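PDB 4MTT: lactoylglutathione lyase from Pseudomonas aeruginosa, which belongs to the glyoxalase/bleomycin resistance protein/dioxygenase superfamily and binds nickel between the two subunits of its dimer. Local coordinates for residues S6-A11 and D117-E122; L17-R22 and A111-P116. All coordinates share one frame; numbering follows the deposited sequence.

From the N terminus, strand 2-9 runs into the turn that leads to helix 13-23. Most of the chain then follows before strands 109-114 and 120-125 bring it back. Interaction 1 closes the wider loop, 6-11 meeting 117-122; interaction 2, between 17-22 and 111-116, falls wholly within it, so the two contacts nest without crossing. The first ties segment 6-11, on a strand of one sheet, to the turn between two strands of the other. The second lays the helix against that same second sheet. They join at this turn, where the carboxylate of Asp115 bonds to both the helix and the turn itself.

Interaction 1: S6-A11 and D117-E122; sequences SMLRVA and DGYKVE. With NI (nickel (II) ion), chain G; TAM (tris(hydroxyethyl)aminomethane), chain D.
Arg9 O, in segment 6-11, accepts a short hydrogen bond of 2.6 Å from Tyr119 OH. This bond joins the two mixed sheets of the chain, in the glyoxalase superfamily fold: Tyr119 stands in the turn between strands 109-114 and 120-125 of one sheet and reaches across to strand 2-9 of the other, where the sheet continues into the second subunit. The hydroxyl lies in the carbonyl plane of Arg9, on a lone pair, with a C=O...donor angle of 138°. Tyrosine suits the place because its long ring spans the gap while its hydroxyl meets a main-chain acceptor. With CG opposite the carbonyl carbon (chi1 -64°), the ring is directed at the strand. Leu8 lies over one face of it; its CD1 is 3.9 Å from the centroid of the Tyr119 ring in a CH-pi contact, and Leu8 CD2 adds a contact with Tyr119 CE1. The two side chains run past each other in opposite senses, a leucine branch covering the aromatic surface.

Two residues earlier, Asp117 holds the next two residues, Val10 and Ala11. Its OD1 receives Ala11 N at 3.0 Å in a nearly straight bond (167°), on the syn side but out of the carboxylate plane. OD2 instead rests beside Val10, 3.6 Å from Val10 CB, so one short acidic side chain touches two successive residues. Gly118 has a positive phi, which glycine adopts without strain, and its carbonyl takes a hydrogen bond from the tris(hydroxyethyl)aminomethane.

Past the turn, strand 120-125 carries Glu122 to a nickel site shared between the subunits. His74 of the same chain and His5 and Glu56 of the second subunit also bind that ion, to which the extended Glu122 side chain contributes OE1, 2.1 Å from the nickel.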
ATOM      1  N   SER A   6      -2.082  -4.196  -0.253  1.00 15.39           N
ATOM      2  CA  SER A   6      -2.423  -2.828  -0.594  1.00 15.73           C
ATOM      3  C   SER A   6      -3.125  -2.942  -1.974  1.00 19.29           C
ATOM      4  O   SER A   6      -2.628  -3.644  -2.858  1.00 17.57           O
ATOM      5  CB  SER A   6      -1.154  -1.992  -0.735  1.00 17.84           C
ATOM      6  OG  SER A   6      -1.491  -0.657  -1.062  1.00 22.02           O
ATOM      7  N   MET A   7      -4.291  -2.307  -2.134  1.00 15.97           N
ATOM      8  CA  MET A   7      -5.024  -2.343  -3.397  1.00 14.46           C
ATOM      9  C   MET A   7      -4.913  -1.034  -4.172  1.00 17.89           C
ATOM     10  O   MET A   7      -5.136   0.014  -3.602  1.00 16.81           O
ATOM     11  CB  MET A   7      -6.498  -2.750  -3.192  1.00 15.87           C
ATOM     12  CG  MET A   7      -7.240  -3.066  -4.542  1.00 17.26           C
ATOM     13  SD  MET A   7      -7.844  -1.613  -5.441  1.00 18.33           S
ATOM     14  CE  MET A   7      -9.462  -1.471  -4.793  1.00 12.96           C
ATOM     15  N   LEU A   8      -4.567  -1.111  -5.473  1.00 15.70           N
ATOM     16  CA  LEU A   8      -4.493   0.005  -6.426  1.00 15.33           C
ATOM     17  C   LEU A   8      -5.351  -0.288  -7.662  1.00 19.06           C
ATOM     18  O   LEU A   8      -5.356  -1.414  -8.174  1.00 16.49           O
ATOM     19  CB  LEU A   8      -3.049   0.286  -6.897  1.00 15.37           C
ATOM     20  CG  LEU A   8      -2.006   0.679  -5.815  1.00 20.16           C
ATOM     21  CD1 LEU A   8      -0.666   0.881  -6.433  1.00 19.23           C
ATOM     22  CD2 LEU A   8      -2.428   1.949  -5.020  1.00 18.98           C
ATOM     23  N   ARG A   9      -6.030   0.746  -8.171  1.00 17.47           N
ATOM     24  CA  ARG A   9      -6.835   0.631  -9.380  1.00 16.42           C
ATOM     25  C   ARG A   9      -5.966   0.999 -10.580  1.00 20.18           C
ATOM     26  O   ARG A   9      -5.224   1.992 -10.559  1.00 16.71           O
ATOM     27  CB  ARG A   9      -8.123   1.474  -9.312  1.00 16.15           C
ATOM     28  CG  ARG A   9      -9.141   0.941  -8.306  1.00 16.27           C
ATOM     29  CD  ARG A   9     -10.385   1.807  -8.197  1.00 13.02           C
ATOM     30  NE  ARG A   9     -11.121   1.451  -6.990  1.00 20.67           N
ATOM     31  CZ  ARG A   9     -11.000   2.052  -5.809  1.00 32.49           C
ATOM     32  NH1 ARG A   9     -10.244   3.136  -5.678  1.00 22.99           N
ATOM     33  NH2 ARG A   9     -11.661   1.593  -4.757  1.00 25.83           N
ATOM     34  N   VAL A  10      -6.039   0.163 -11.627  1.00 17.98           N
ATOM     35  CA  VAL A  10      -5.244   0.315 -12.848  1.00 17.23           C
ATOM     36  C   VAL A  10      -6.171   0.456 -14.054  1.00 20.27           C
ATOM     37  O   VAL A  10      -7.240  -0.134 -14.054  1.00 19.78           O
ATOM     38  CB  VAL A  10      -4.202  -0.852 -13.000  1.00 21.31           C
ATOM     39  CG1 VAL A  10      -3.196  -0.833 -11.855  1.00 20.66           C
ATOM     40  CG2 VAL A  10      -4.886  -2.227 -13.089  1.00 21.19           C
ATOM     41  N   ALA A  11      -5.771   1.261 -15.053  1.00 19.15           N
ATOM     42  CA  ALA A  11      -6.517   1.541 -16.289  1.00 19.97           C
ATOM     43  C   ALA A  11      -6.363   0.378 -17.276  1.00 23.00           C
ATOM     44  O   ALA A  11      -7.263   0.070 -18.033  1.00 24.90           O
ATOM     45  CB  ALA A  11      -5.956   2.822 -16.939  1.00 20.75           C
ATOM     46  N   ASP A 117       0.482   3.557 -14.617  1.00 24.73           N
ATOM     47  CA  ASP A 117      -0.617   4.394 -14.139  1.00 24.25           C
ATOM     48  C   ASP A 117      -0.193   5.665 -13.413  1.00 30.63           C
ATOM     49  O   ASP A 117      -1.057   6.473 -13.058  1.00 31.45           O
ATOM     50  CB  ASP A 117      -1.554   3.582 -13.251  1.00 24.95           C
ATOM     51  CG  ASP A 117      -2.301   2.589 -14.075  1.00 25.41           C
ATOM     52  OD1 ASP A 117      -3.379   2.942 -14.579  1.00 28.30           O
ATOM     53  OD2 ASP A 117      -1.765   1.485 -14.292  1.00 28.78           O
ATOM     54  N   GLY A 118       1.110   5.831 -13.202  1.00 27.57           N
ATOM     55  CA  GLY A 118       1.637   6.985 -12.489  1.00 27.19           C
ATOM     56  C   GLY A 118       1.894   6.736 -11.014  1.00 28.91           C
ATOM     57  O   GLY A 118       2.410   7.633 -10.348  1.00 27.90           O
ATOM     58  N   TYR A 119       1.607   5.496 -10.492  1.00 23.47           N
ATOM     59  CA  TYR A 119       1.876   5.152  -9.080  1.00 21.30           C
ATOM     60  C   TYR A 119       3.370   5.100  -8.792  1.00 25.66           C
ATOM     61  O   TYR A 119       4.119   4.508  -9.564  1.00 26.18           O
ATOM     62  CB  TYR A 119       1.226   3.815  -8.654  1.00 19.84           C
ATOM     63  CG  TYR A 119      -0.283   3.827  -8.689  1.00 18.55           C
ATOM     64  CD1 TYR A 119      -1.021   4.603  -7.791  1.00 19.39           C
ATOM     65  CD2 TYR A 119      -0.980   3.039  -9.598  1.00 17.72           C
ATOM     66  CE1 TYR A 119      -2.416   4.623  -7.831  1.00 18.30           C
ATOM     67  CE2 TYR A 119      -2.370   3.066  -9.659  1.00 17.75           C
ATOM     68  CZ  TYR A 119      -3.085   3.845  -8.764  1.00 22.22           C
ATOM     69  OH  TYR A 119      -4.454   3.813  -8.813  1.00 20.83           O
ATOM     70  N   LYS A 120       3.799   5.704  -7.664  1.00 21.19           N
ATOM     71  CA  LYS A 120       5.205   5.748  -7.251  1.00 19.36           C
ATOM     72  C   LYS A 120       5.649   4.432  -6.626  1.00 21.28           C
ATOM     73  O   LYS A 120       4.961   3.863  -5.764  1.00 20.40           O
ATOM     74  CB  LYS A 120       5.431   6.855  -6.218  1.00 22.52           C
ATOM     75  CG  LYS A 120       5.727   8.230  -6.786  1.00 54.14           C
ATOM     76  CD  LYS A 120       6.428   9.090  -5.722  1.00 70.37           C
ATOM     77  CE  LYS A 120       6.769  10.483  -6.197  1.00 86.68           C
ATOM     78  NZ  LYS A 120       7.387  11.298  -5.114  1.00 97.50           N
ATOM     79  N   VAL A 121       6.822   3.973  -7.038  1.00 18.02           N
ATOM     80  CA  VAL A 121       7.458   2.792  -6.494  1.00 18.60           C
ATOM     81  C   VAL A 121       8.799   3.249  -5.932  1.00 24.18           C
ATOM     82  O   VAL A 121       9.661   3.710  -6.675  1.00 23.96           O
ATOM     83  CB  VAL A 121       7.610   1.628  -7.519  1.00 21.53           C
ATOM     84  CG1 VAL A 121       8.353   0.441  -6.885  1.00 21.09           C
ATOM     85  CG2 VAL A 121       6.250   1.185  -8.056  1.00 20.35           C
ATOM     86  N   GLU A 122       8.983   3.064  -4.624  1.00 20.98           N
ATOM     87  CA  GLU A 122      10.206   3.410  -3.927  1.00 20.10           C
ATOM     88  C   GLU A 122      11.106   2.174  -3.820  1.00 22.64           C
ATOM     89  O   GLU A 122      10.705   1.132  -3.303  1.00 21.84           O
ATOM     90  CB  GLU A 122       9.844   3.969  -2.529  1.00 21.51           C
ATOM     91  CG  GLU A 122      11.020   4.381  -1.662  1.00 27.32           C
ATOM     92  CD  GLU A 122      10.557   5.015  -0.367  1.00 39.74           C
ATOM     93  OE1 GLU A 122      10.012   4.289   0.499  1.00 25.69           O
ATOM     94  OE2 GLU A 122      10.608   6.262  -0.284  1.00 32.05           O
TER
HETATM   95 NI    NI G 205       8.644   4.996   1.996  1.00 19.23          NI
HETATM   96  C   TAM D 202       1.915  10.682  -8.817  1.00 68.18           C
HETATM   97  C1  TAM D 202       1.893  11.674  -7.636  1.00 65.77           C
HETATM   98  C2  TAM D 202       0.690   9.754  -8.853  1.00 66.13           C
HETATM   99  C3  TAM D 202       2.080  11.456 -10.142  1.00 72.56           C
HETATM  100  C4  TAM D 202       0.975  12.905  -7.721  1.00 64.06           C
HETATM  101  C5  TAM D 202       0.169   9.318  -7.486  1.00 64.94           C
HETATM  102  C6  TAM D 202       2.300  10.652 -11.426  1.00 75.30           C
HETATM  103  N   TAM D 202       3.092   9.823  -8.611  1.00 66.72           N
HETATM  104  O4  TAM D 202      -0.398  12.558  -7.956  1.00 59.49           O
HETATM  105  O5  TAM D 202      -0.197   7.937  -7.466  1.00 64.46           O
HETATM  106  O6  TAM D 202       1.038  10.357 -12.037  1.00 77.47           O

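Interaction 2: L17-R22 and A111-P116; sequences LEFYTR and AFLEDP. With TAM (tris(hydroxyethyl)aminomethane), chain D.
Phe19, on helix 13-23, sets one ring face squarely on the backbone of Asp115: Asp115 CA lies 3.7 Å from the centroid of the Phe19 ring and only 7° off its normal, a CH-pi contact over the ring centre. Having CG anti to the backbone N (chi1 176°) swings the ring onto Asp115, just past strand 109-114. This is the tight part of the contact. Asp115 CB approaches the CE2 side of the same face, and Pro116 CD presses against Phe19 CB at 3.5 Å; the flat phenyl and the compact proline fit the close space between helix and turn.

Tyr20 adds the polar tie. Its OH donates to Asp115 OD2 at 2.6 Å, meeting the carboxylate on the anti side and somewhat out of its plane, with ring and carboxylate nearly perpendicular. OD2 in turn sits near the plane of the Tyr20 ring, at its edge. Because Asp115 OD1 is taken by Tyr119 N, both oxygens of this buried acid have donors, which probably helps to stabilise a negative charge and fixes the group's rotation. Phe19 CD2 lies over the centre of one face of the Tyr20 ring.

Packing is looser toward Leu113, whose CD1 comes no closer than 4.1 Å to Phe19 CZ. On the outer side, Pro116 is exposed, and the Glu114 side chain starts away from the helix; its OE2 comes 3.3 Å from C6 of the tris(hydroxyethyl)aminomethane.

Tyr94 meets Phe19 edge-to-face, and Leu17 and Tyr20 touch strand 39-45. The helix thus contacts both sheets, an amphipathic helix packed against the mixed beta sheets of the glyoxalase superfamily fold.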
ATOM      1  N   LEU A  17       0.626  -5.348 -15.215  1.00 20.30           N
ATOM      2  CA  LEU A  17       1.301  -6.645 -14.994  1.00 20.44           C
ATOM      3  C   LEU A  17       2.675  -6.735 -15.661  1.00 23.63           C
ATOM      4  O   LEU A  17       3.625  -7.267 -15.061  1.00 23.12           O
ATOM      5  CB  LEU A  17       0.400  -7.861 -15.360  1.00 19.65           C
ATOM      6  CG  LEU A  17      -0.809  -8.101 -14.435  1.00 22.05           C
ATOM      7  CD1 LEU A  17      -1.719  -9.222 -14.959  1.00 21.26           C
ATOM      8  CD2 LEU A  17      -0.368  -8.427 -13.016  1.00 21.26           C
ATOM      9  N   GLU A  18       2.800  -6.166 -16.874  1.00 20.11           N
ATOM     10  CA  GLU A  18       4.091  -6.150 -17.568  1.00 20.68           C
ATOM     11  C   GLU A  18       5.123  -5.409 -16.705  1.00 22.15           C
ATOM     12  O   GLU A  18       6.241  -5.881 -16.559  1.00 19.93           O
ATOM     13  CB  GLU A  18       3.971  -5.510 -18.968  1.00 22.46           C
ATOM     14  CG  GLU A  18       3.097  -6.305 -19.935  1.00 39.36           C
ATOM     15  CD  GLU A  18       2.703  -5.660 -21.257  1.00 65.46           C
ATOM     16  OE1 GLU A  18       3.221  -4.566 -21.584  1.00 63.43           O
ATOM     17  OE2 GLU A  18       1.867  -6.260 -21.972  1.00 62.42           O
ATOM     18  N   PHE A  19       4.721  -4.283 -16.076  1.00 19.90           N
ATOM     19  CA  PHE A  19       5.609  -3.500 -15.208  1.00 19.52           C
ATOM     20  C   PHE A  19       6.070  -4.270 -13.979  1.00 22.09           C
ATOM     21  O   PHE A  19       7.279  -4.431 -13.778  1.00 24.37           O
ATOM     22  CB  PHE A  19       4.969  -2.151 -14.817  1.00 21.43           C
ATOM     23  CG  PHE A  19       5.804  -1.346 -13.837  1.00 22.14           C
ATOM     24  CD1 PHE A  19       6.842  -0.528 -14.286  1.00 25.58           C
ATOM     25  CD2 PHE A  19       5.539  -1.393 -12.470  1.00 22.75           C
ATOM     26  CE1 PHE A  19       7.605   0.221 -13.380  1.00 26.21           C
ATOM     27  CE2 PHE A  19       6.303  -0.643 -11.567  1.00 25.27           C
ATOM     28  CZ  PHE A  19       7.342   0.151 -12.026  1.00 23.06           C
ATOM     29  N   TYR A  20       5.121  -4.770 -13.173  1.00 16.49           N
ATOM     30  CA  TYR A  20       5.449  -5.475 -11.947  1.00 16.45           C
ATOM     31  C   TYR A  20       6.243  -6.764 -12.118  1.00 23.03           C
ATOM     32  O   TYR A  20       7.150  -7.023 -11.317  1.00 22.04           O
ATOM     33  CB  TYR A  20       4.229  -5.603 -10.996  1.00 16.92           C
ATOM     34  CG  TYR A  20       3.773  -4.247 -10.493  1.00 16.59           C
ATOM     35  CD1 TYR A  20       4.442  -3.609  -9.450  1.00 17.92           C
ATOM     36  CD2 TYR A  20       2.748  -3.553 -11.133  1.00 16.27           C
ATOM     37  CE1 TYR A  20       4.100  -2.321  -9.054  1.00 18.43           C
ATOM     38  CE2 TYR A  20       2.374  -2.278 -10.722  1.00 16.82           C
ATOM     39  CZ  TYR A  20       3.041  -1.673  -9.666  1.00 21.26           C
ATOM     40  OH  TYR A  20       2.712  -0.407  -9.263  1.00 19.54           O
ATOM     41  N   THR A  21       5.939  -7.545 -13.177  1.00 21.69           N
ATOM     42  CA  THR A  21       6.629  -8.815 -13.437  1.00 22.55           C
ATOM     43  C   THR A  21       8.007  -8.631 -14.088  1.00 28.37           C
ATOM     44  O   THR A  21       8.943  -9.280 -13.651  1.00 29.61           O
ATOM     45  CB  THR A  21       5.718  -9.848 -14.168  1.00 28.60           C
ATOM     46  OG1 THR A  21       5.349  -9.348 -15.454  1.00 25.18           O
ATOM     47  CG2 THR A  21       4.468 -10.198 -13.369  1.00 25.69           C
ATOM     48  N   ARG A  22       8.141  -7.735 -15.088  1.00 25.18           N
ATOM     49  CA  ARG A  22       9.413  -7.503 -15.812  1.00 25.82           C
ATOM     50  C   ARG A  22      10.349  -6.522 -15.141  1.00 29.75           C
ATOM     51  O   ARG A  22      11.516  -6.835 -14.990  1.00 30.06           O
ATOM     52  CB  ARG A  22       9.175  -6.993 -17.249  1.00 26.55           C
ATOM     53  CG  ARG A  22       8.241  -7.825 -18.100  1.00 36.10           C
ATOM     54  CD  ARG A  22       7.875  -7.055 -19.353  1.00 47.56           C
ATOM     55  NE  ARG A  22       6.827  -7.716 -20.128  1.00 60.97           N
ATOM     56  CZ  ARG A  22       6.177  -7.169 -21.154  1.00 74.22           C
ATOM     57  NH1 ARG A  22       6.403  -5.903 -21.495  1.00 54.58           N
ATOM     58  NH2 ARG A  22       5.249  -7.858 -21.801  1.00 58.96           N
ATOM     59  N   ALA A 111      15.699   5.021  -4.749  1.00 27.77           N
ATOM     60  CA  ALA A 111      15.347   5.372  -6.137  1.00 26.38           C
ATOM     61  C   ALA A 111      13.833   5.376  -6.299  1.00 28.24           C
ATOM     62  O   ALA A 111      13.148   4.666  -5.567  1.00 25.79           O
ATOM     63  CB  ALA A 111      15.966   4.386  -7.120  1.00 26.71           C
ATOM     64  N   PHE A 112      13.312   6.143  -7.273  1.00 26.78           N
ATOM     65  CA  PHE A 112      11.890   6.154  -7.547  1.00 27.73           C
ATOM     66  C   PHE A 112      11.528   5.809  -8.954  1.00 30.48           C
ATOM     67  O   PHE A 112      12.053   6.396  -9.899  1.00 30.31           O
ATOM     68  CB  PHE A 112      11.233   7.481  -7.155  1.00 31.23           C
ATOM     69  CG  PHE A 112      10.917   7.559  -5.685  1.00 34.48           C
ATOM     70  CD1 PHE A 112      11.887   7.951  -4.769  1.00 38.61           C
ATOM     71  CD2 PHE A 112       9.648   7.240  -5.213  1.00 38.55           C
ATOM     72  CE1 PHE A 112      11.598   8.012  -3.403  1.00 39.97           C
ATOM     73  CE2 PHE A 112       9.353   7.312  -3.846  1.00 41.76           C
ATOM     74  CZ  PHE A 112      10.328   7.701  -2.954  1.00 39.85           C
ATOM     75  N   LEU A 113      10.565   4.895  -9.092  1.00 25.90           N
ATOM     76  CA  LEU A 113       9.999   4.558 -10.385  1.00 25.30           C
ATOM     77  C   LEU A 113       8.543   4.934 -10.309  1.00 26.78           C
ATOM     78  O   LEU A 113       7.992   5.111  -9.210  1.00 25.11           O
ATOM     79  CB  LEU A 113      10.088   3.053 -10.719  1.00 25.82           C
ATOM     80  CG  LEU A 113      11.344   2.265 -10.346  1.00 31.41           C
ATOM     81  CD1 LEU A 113      11.123   0.760 -10.613  1.00 31.49           C
ATOM     82  CD2 LEU A 113      12.571   2.769 -11.119  1.00 30.23           C
ATOM     83  N   GLU A 114       7.926   5.031 -11.483  1.00 20.90           N
ATOM     84  CA  GLU A 114       6.522   5.264 -11.685  1.00 21.26           C
ATOM     85  C   GLU A 114       6.055   4.114 -12.550  1.00 27.39           C
ATOM     86  O   GLU A 114       6.703   3.780 -13.560  1.00 27.77           O
ATOM     87  CB  GLU A 114       6.275   6.579 -12.427  1.00 22.79           C
ATOM     88  CG  GLU A 114       5.923   7.732 -11.514  1.00 38.33           C
ATOM     89  CD  GLU A 114       5.406   8.975 -12.216  1.00 62.36           C
ATOM     90  OE1 GLU A 114       4.835   8.860 -13.327  1.00 55.70           O
ATOM     91  OE2 GLU A 114       5.546  10.070 -11.628  1.00 60.47           O
ATOM     92  N   ASP A 115       4.936   3.495 -12.152  1.00 22.34           N
ATOM     93  CA  ASP A 115       4.343   2.408 -12.897  1.00 20.70           C
ATOM     94  C   ASP A 115       3.559   3.017 -14.085  1.00 28.89           C
ATOM     95  O   ASP A 115       3.459   4.256 -14.146  1.00 28.55           O
ATOM     96  CB  ASP A 115       3.498   1.511 -11.961  1.00 20.46           C
ATOM     97  CG  ASP A 115       2.100   1.961 -11.583  1.00 21.31           C
ATOM     98  OD1 ASP A 115       1.682   3.071 -12.017  1.00 19.57           O
ATOM     99  OD2 ASP A 115       1.405   1.194 -10.868  1.00 19.05           O
ATOM    100  N   PRO A 116       2.958   2.215 -15.013  1.00 27.62           N
ATOM    101  CA  PRO A 116       2.243   2.823 -16.156  1.00 27.41           C
ATOM    102  C   PRO A 116       1.110   3.768 -15.787  1.00 29.31           C
ATOM    103  O   PRO A 116       0.834   4.692 -16.548  1.00 28.10           O
ATOM    104  CB  PRO A 116       1.721   1.597 -16.937  1.00 28.78           C
ATOM    105  CG  PRO A 116       2.683   0.540 -16.628  1.00 32.97           C
ATOM    106  CD  PRO A 116       2.982   0.745 -15.154  1.00 29.05           C
TER
HETATM  107  C   TAM D 202       1.915  10.682  -8.817  1.00 68.18           C
HETATM  108  C1  TAM D 202       1.893  11.674  -7.636  1.00 65.77           C
HETATM  109  C2  TAM D 202       0.690   9.754  -8.853  1.00 66.13           C
HETATM  110  C3  TAM D 202       2.080  11.456 -10.142  1.00 72.56           C
HETATM  111  C4  TAM D 202       0.975  12.905  -7.721  1.00 64.06           C
HETATM  112  C5  TAM D 202       0.169   9.318  -7.486  1.00 64.94           C
HETATM  113  C6  TAM D 202       2.300  10.652 -11.426  1.00 75.30           C
HETATM  114  N   TAM D 202       3.092   9.823  -8.611  1.00 66.72           N
HETATM  115  O4  TAM D 202      -0.398  12.558  -7.956  1.00 59.49           O
HETATM  116  O5  TAM D 202      -0.197   7.937  -7.466  1.00 64.46           O
HETATM  117  O6  TAM D 202       1.038  10.357 -12.037  1.00 77.47           O